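Local coordinates for protein catalase (Corynebacterium glutamicum, PDB 4B7H) that breaks hydrogen peroxide down to water and oxygen at a haem iron, which nitric oxide can occupy as an inhibitor, at residues A[154-163]-A[174-182]. Residues are numbered along the deposited sequence; the frame is centred on the assembly and turned at random.
Sequences KFPDFIHSQK and DMQWDFWTR. With HEM (protoporphyrin IX containing Fe), chain E; NO (nitric oxide), chain F.
F179 lays one face of its ring against the backbone of F158, whose CA stands 3.9 Å from the ring centroid in a CH-pi contact, 23° off the normal. The CG of F179 is anti to the backbone N (chi1 178°), which sends the ring across to helix 155-162; at its rim, CE1 lies 3.6 Å from D157 CB, and K154 CE comes up at the edge. The F158 side chain crosses that of F179 at about a right angle and runs on to W180, where the two aromatics meet rim to rim, CE1 of F158 3.4 Å from NE1 of W180. This is a helical hairpin of the catalase fold: after a short connection helix 174-182 returns nearly antiparallel, at 153°, the axes of the two segments approaching to 8.7 Å. Its first helix carries F155 on the side turned from helix 174-182, one ring face over the haem and CZ 3.2 Å from O of the iron-bound nitric oxide. Near the closest CA pair, S161 and Q176, two waters bridge the helices. One donates to S161 OG and Q176 O and accepts from Q162 NE2, while S161 OG itself donates to F158 O at 2.7 Å. The Q162 side chain crosses that of Q176 at about a right angle and sets NE2 by W180 CZ2. The other water joins the carbonyls of S161 and K163 to Q176 NE2. Beside it M175, its chain bent at the last torsion, brings its methyl carbon CE to 3.5 Å from K163 O.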
loop_
_atom_site.group_PDB
_atom_site.type_symbol
_atom_site.label_atom_id
_atom_site.label_comp_id
_atom_site.label_asym_id
_atom_site.label_seq_id
_atom_site.Cartn_x
_atom_site.Cartn_y
_atom_site.Cartn_z
ATOM N N LYS A 154 -0.311 -10.217 -25.627
ATOM C CA LYS A 154 -0.677 -9.014 -26.368
ATOM C C LYS A 154 -1.701 -8.125 -25.657
ATOM O O LYS A 154 -1.983 -7.010 -26.111
ATOM C CB LYS A 154 -1.218 -9.414 -27.747
ATOM C CG LYS A 154 -0.152 -9.959 -28.683
ATOM C CD LYS A 154 -0.004 -9.100 -29.930
ATOM C CE LYS A 154 0.395 -7.656 -29.605
ATOM N NZ LYS A 154 1.789 -7.539 -29.084
ATOM N N PHE A 155 -2.263 -8.609 -24.554
ATOM C CA PHE A 155 -3.361 -7.899 -23.910
ATOM C C PHE A 155 -2.989 -6.491 -23.404
ATOM O O PHE A 155 -3.728 -5.535 -23.677
ATOM C CB PHE A 155 -3.996 -8.786 -22.835
ATOM C CG PHE A 155 -5.086 -8.122 -22.058
ATOM C CD1 PHE A 155 -6.360 -7.999 -22.582
ATOM C CD2 PHE A 155 -4.838 -7.645 -20.782
ATOM C CE1 PHE A 155 -7.377 -7.407 -21.843
ATOM C CE2 PHE A 155 -5.841 -7.049 -20.040
ATOM C CZ PHE A 155 -7.114 -6.937 -20.566
ATOM N N PRO A 156 -1.846 -6.344 -22.698
ATOM C CA PRO A 156 -1.490 -4.981 -22.268
ATOM C C PRO A 156 -1.251 -4.030 -23.444
ATOM O O PRO A 156 -1.517 -2.841 -23.316
ATOM C CB PRO A 156 -0.214 -5.195 -21.444
ATOM C CG PRO A 156 -0.390 -6.583 -20.887
ATOM C CD PRO A 156 -0.975 -7.349 -22.058
ATOM N N ASP A 157 -0.785 -4.545 -24.580
ATOM C CA ASP A 157 -0.620 -3.704 -25.761
ATOM C C ASP A 157 -1.963 -3.175 -26.243
ATOM O O ASP A 157 -2.120 -1.981 -26.518
ATOM C CB ASP A 157 0.070 -4.483 -26.880
ATOM C CG ASP A 157 1.456 -4.923 -26.493
ATOM O OD1 ASP A 157 2.283 -4.038 -26.170
ATOM O OD2 ASP A 157 1.721 -6.143 -26.511
ATOM N N PHE A 158 -2.943 -4.063 -26.331
ATOM C CA PHE A 158 -4.260 -3.653 -26.768
ATOM C C PHE A 158 -4.852 -2.626 -25.804
ATOM O O PHE A 158 -5.346 -1.570 -26.222
ATOM C CB PHE A 158 -5.190 -4.854 -26.889
ATOM C CG PHE A 158 -6.621 -4.473 -27.015
ATOM C CD1 PHE A 158 -7.043 -3.660 -28.064
ATOM C CD2 PHE A 158 -7.541 -4.876 -26.060
ATOM C CE1 PHE A 158 -8.376 -3.281 -28.175
ATOM C CE2 PHE A 158 -8.869 -4.501 -26.163
ATOM C CZ PHE A 158 -9.287 -3.692 -27.216
ATOM N N ILE A 159 -4.813 -2.920 -24.507
ATOM C CA ILE A 159 -5.419 -2.007 -23.542
ATOM C C ILE A 159 -4.706 -0.649 -23.518
ATOM O O ILE A 159 -5.365 0.397 -23.510
ATOM C CB ILE A 159 -5.527 -2.638 -22.145
ATOM C CG1 ILE A 159 -6.444 -3.876 -22.187
ATOM C CG2 ILE A 159 -6.033 -1.621 -21.135
ATOM C CD1 ILE A 159 -7.901 -3.603 -22.596
ATOM N N HIS A 160 -3.250 -0.593 -23.469
ATOM C CA HIS A 160 -2.672 0.741 -23.643
ATOM C C HIS A 160 -3.168 1.375 -24.948
ATOM O O HIS A 160 -3.504 2.564 -24.990
ATOM C CB HIS A 160 -1.147 0.701 -23.707
ATOM C CG HIS A 160 -0.455 0.205 -22.472
ATOM N ND1 HIS A 160 0.865 -0.188 -22.409
ATOM C CD2 HIS A 160 -0.948 0.045 -21.221
ATOM C CE1 HIS A 160 1.149 -0.550 -21.170
ATOM N NE2 HIS A 160 0.065 -0.423 -20.432
ATOM N N SER A 161 -3.330 0.706 -26.015
ATOM C CA SER A 161 -3.701 1.384 -27.260
ATOM C C SER A 161 -5.098 1.995 -27.197
ATOM O O SER A 161 -5.398 2.953 -27.917
ATOM C CB SER A 161 -3.573 0.454 -28.479
ATOM O OG SER A 161 -4.683 -0.421 -28.600
ATOM N N GLN A 162 -5.940 1.445 -26.325
ATOM C CA GLN A 162 -7.292 1.949 -26.097
ATOM C C GLN A 162 -7.385 3.057 -25.058
ATOM O O GLN A 162 -8.447 3.680 -24.913
ATOM C CB GLN A 162 -8.183 0.793 -25.659
ATOM C CG GLN A 162 -8.463 -0.156 -26.798
ATOM C CD GLN A 162 -9.429 0.464 -27.780
ATOM O OE1 GLN A 162 -10.488 0.968 -27.383
ATOM N NE2 GLN A 162 -9.067 0.468 -29.062
ATOM N N LYS A 163 -6.289 3.282 -24.329
ATOM C CA LYS A 163 -6.241 4.273 -23.261
ATOM C C LYS A 163 -5.508 5.537 -23.732
ATOM O O LYS A 163 -5.687 5.948 -24.877
ATOM C CB LYS A 163 -5.682 3.662 -21.964
ATOM C CG LYS A 163 -6.654 2.682 -21.293
ATOM C CD LYS A 163 -6.069 2.118 -20.003
ATOM C CE LYS A 163 -7.127 1.566 -19.043
ATOM N NZ LYS A 163 -7.975 2.643 -18.451
ATOM N N ASP A 174 -5.315 7.353 -33.962
ATOM C CA ASP A 174 -4.211 6.768 -34.711
ATOM C C ASP A 174 -3.642 5.566 -33.970
ATOM O O ASP A 174 -3.389 4.515 -34.564
ATOM C CB ASP A 174 -3.095 7.770 -34.980
ATOM C CG ASP A 174 -2.058 7.212 -35.922
ATOM O OD1 ASP A 174 -2.323 7.221 -37.137
ATOM O OD2 ASP A 174 -1.007 6.714 -35.461
ATOM N N MET A 175 -3.447 5.721 -32.664
ATOM C CA MET A 175 -2.939 4.625 -31.854
ATOM C C MET A 175 -3.873 3.410 -31.891
ATOM O O MET A 175 -3.415 2.270 -32.013
ATOM C CB MET A 175 -2.707 5.102 -30.418
ATOM C CG MET A 175 -2.503 3.967 -29.422
ATOM S SD MET A 175 -1.806 4.464 -27.829
ATOM C CE MET A 175 -3.121 5.485 -27.173
ATOM N N GLN A 176 -5.179 3.641 -31.787
ATOM C CA GLN A 176 -6.123 2.522 -31.781
ATOM C C GLN A 176 -6.059 1.730 -33.077
ATOM O O GLN A 176 -6.011 0.494 -33.067
ATOM C CB GLN A 176 -7.549 3.011 -31.543
ATOM C CG GLN A 176 -7.706 3.662 -30.186
ATOM C CD GLN A 176 -9.151 3.804 -29.731
ATOM O OE1 GLN A 176 -10.080 3.249 -30.336
ATOM N NE2 GLN A 176 -9.348 4.547 -28.648
ATOM N N TRP A 177 -6.044 2.441 -34.198
ATOM C CA TRP A 177 -6.039 1.790 -35.505
ATOM C C TRP A 177 -4.662 1.260 -35.895
ATOM O O TRP A 177 -4.565 0.254 -36.608
ATOM C CB TRP A 177 -6.591 2.731 -36.577
ATOM C CG TRP A 177 -8.063 2.932 -36.425
ATOM C CD1 TRP A 177 -8.702 4.019 -35.893
ATOM C CD2 TRP A 177 -9.084 1.991 -36.766
ATOM N NE1 TRP A 177 -10.062 3.812 -35.897
ATOM C CE2 TRP A 177 -10.320 2.574 -36.430
ATOM C CE3 TRP A 177 -9.074 0.713 -37.340
ATOM C CZ2 TRP A 177 -11.536 1.922 -36.643
ATOM C CZ3 TRP A 177 -10.276 0.064 -37.536
ATOM C CH2 TRP A 177 -11.491 0.673 -37.198
ATOM N N ASP A 178 -3.598 1.924 -35.447
ATOM C CA ASP A 178 -2.252 1.406 -35.682
ATOM C C ASP A 178 -2.139 0.029 -35.035
ATOM O O ASP A 178 -1.682 -0.930 -35.669
ATOM C CB ASP A 178 -1.188 2.355 -35.119
ATOM C CG ASP A 178 0.225 1.965 -35.524
ATOM O OD1 ASP A 178 0.424 1.564 -36.690
ATOM O OD2 ASP A 178 1.138 2.057 -34.669
ATOM N N PHE A 179 -2.594 -0.087 -33.787
ATOM C CA PHE A 179 -2.542 -1.381 -33.118
ATOM C C PHE A 179 -3.437 -2.402 -33.814
ATOM O O PHE A 179 -2.985 -3.505 -34.135
ATOM C CB PHE A 179 -2.920 -1.310 -31.635
ATOM C CG PHE A 179 -2.914 -2.666 -30.972
ATOM C CD1 PHE A 179 -1.713 -3.246 -30.570
ATOM C CD2 PHE A 179 -4.090 -3.394 -30.818
ATOM C CE1 PHE A 179 -1.682 -4.510 -30.001
ATOM C CE2 PHE A 179 -4.065 -4.670 -30.253
ATOM C CZ PHE A 179 -2.854 -5.223 -29.840
ATOM N N TRP A 180 -4.697 -2.043 -34.048
ATOM C CA TRP A 180 -5.638 -2.994 -34.639
ATOM C C TRP A 180 -5.173 -3.528 -35.994
ATOM O O TRP A 180 -5.248 -4.732 -36.244
ATOM C CB TRP A 180 -7.026 -2.381 -34.771
ATOM C CG TRP A 180 -7.878 -2.428 -33.524
ATOM C CD1 TRP A 180 -7.864 -3.380 -32.532
ATOM C CD2 TRP A 180 -8.902 -1.488 -33.163
ATOM N NE1 TRP A 180 -8.816 -3.076 -31.575
ATOM C CE2 TRP A 180 -9.462 -1.923 -31.941
ATOM C CE3 TRP A 180 -9.394 -0.320 -33.754
ATOM C CZ2 TRP A 180 -10.501 -1.231 -31.306
ATOM C CZ3 TRP A 180 -10.413 0.370 -33.120
ATOM C CH2 TRP A 180 -10.958 -0.087 -31.908
ATOM N N THR A 181 -4.696 -2.644 -36.870
ATOM C CA THR A 181 -4.237 -3.102 -38.187
ATOM C C THR A 181 -2.933 -3.892 -38.137
ATOM O O THR A 181 -2.665 -4.702 -39.026
ATOM C CB THR A 181 -4.088 -1.949 -39.204
ATOM O OG1 THR A 181 -3.066 -1.043 -38.769
ATOM C CG2 THR A 181 -5.403 -1.213 -39.384
ATOM N N ARG A 182 -2.109 -3.652 -37.119
ATOM C CA ARG A 182 -0.875 -4.414 -36.972
ATOM C C ARG A 182 -1.108 -5.712 -36.199
ATOM O O ARG A 182 -0.238 -6.582 -36.164
ATOM C CB ARG A 182 0.225 -3.557 -36.339
ATOM C CG ARG A 182 0.686 -2.424 -37.253
ATOM C CD ARG A 182 1.774 -1.542 -36.633
ATOM N NE ARG A 182 2.118 -0.484 -37.572
ATOM C CZ ARG A 182 2.967 -0.638 -38.583
ATOM N NH1 ARG A 182 3.585 -1.801 -38.762
ATOM N NH2 ARG A 182 3.195 0.366 -39.418
HETATM C CHA HEM E . -11.404 -6.910 -15.914
HETATM C CHB HEM E . -7.294 -9.094 -17.279
HETATM C CHC HEM E . -9.486 -10.512 -21.356
HETATM C CHD HEM E . -13.716 -9.662 -19.219
HETATM C C1A HEM E . -10.106 -7.359 -15.933
HETATM C C2A HEM E . -9.121 -7.156 -14.887
HETATM C C3A HEM E . -7.997 -7.779 -15.270
HETATM C C4A HEM E . -8.226 -8.381 -16.561
HETATM C CMA HEM E . -6.663 -7.881 -14.522
HETATM C CAA HEM E . -9.370 -6.376 -13.577
HETATM C CBA HEM E . -9.946 -7.319 -12.531
HETATM C CGA HEM E . -10.041 -6.690 -11.166
HETATM O O1A HEM E . -11.042 -6.988 -10.468
HETATM O O2A HEM E . -9.144 -5.909 -10.758
HETATM C C1B HEM E . -7.508 -9.652 -18.519
HETATM C C2B HEM E . -6.519 -10.319 -19.334
HETATM C C3B HEM E . -7.130 -10.689 -20.479
HETATM C C4B HEM E . -8.517 -10.286 -20.394
HETATM C CMB HEM E . -5.046 -10.510 -18.917
HETATM C CAB HEM E . -6.577 -11.452 -21.697
HETATM C CBB HEM E . -5.560 -12.307 -21.601
HETATM C C1C HEM E . -10.838 -10.571 -21.068
HETATM C C2C HEM E . -11.859 -11.353 -21.751
HETATM C C3C HEM E . -13.030 -11.102 -21.140
HETATM C C4C HEM E . -12.770 -10.181 -20.055
HETATM C CMC HEM E . -11.601 -12.272 -22.970
HETATM C CAC HEM E . -14.438 -11.691 -21.402
HETATM C CBC HEM E . -14.626 -12.917 -21.921
HETATM C C1D HEM E . -13.476 -8.791 -18.192
HETATM C C2D HEM E . -14.519 -8.198 -17.420
HETATM C C3D HEM E . -13.822 -7.345 -16.394
HETATM C C4D HEM E . -12.414 -7.508 -16.629
HETATM C CMD HEM E . -16.024 -8.376 -17.603
HETATM C CAD HEM E . -14.517 -6.525 -15.317
HETATM C CBD HEM E . -14.963 -7.471 -14.204
HETATM C CGD HEM E . -15.724 -6.620 -13.232
HETATM O O1D HEM E . -15.266 -6.446 -12.075
HETATM O O2D HEM E . -16.793 -6.087 -13.624
HETATM N NA HEM E . -9.533 -8.120 -16.942
HETATM N NB HEM E . -8.714 -9.643 -19.187
HETATM N NC HEM E . -11.431 -9.871 -20.030
HETATM N ND HEM E . -12.242 -8.362 -17.712
HETATM FE FE HEM E . -10.488 -8.956 -18.499
HETATM N N NO F . -10.370 -7.587 -19.497
HETATM O O NO F . -10.262 -7.067 -20.475
HETATM O O HOH W 1 -6.707 5.493 -27.405
HETATM O O HOH W 2 -6.784 -0.677 -30.382
#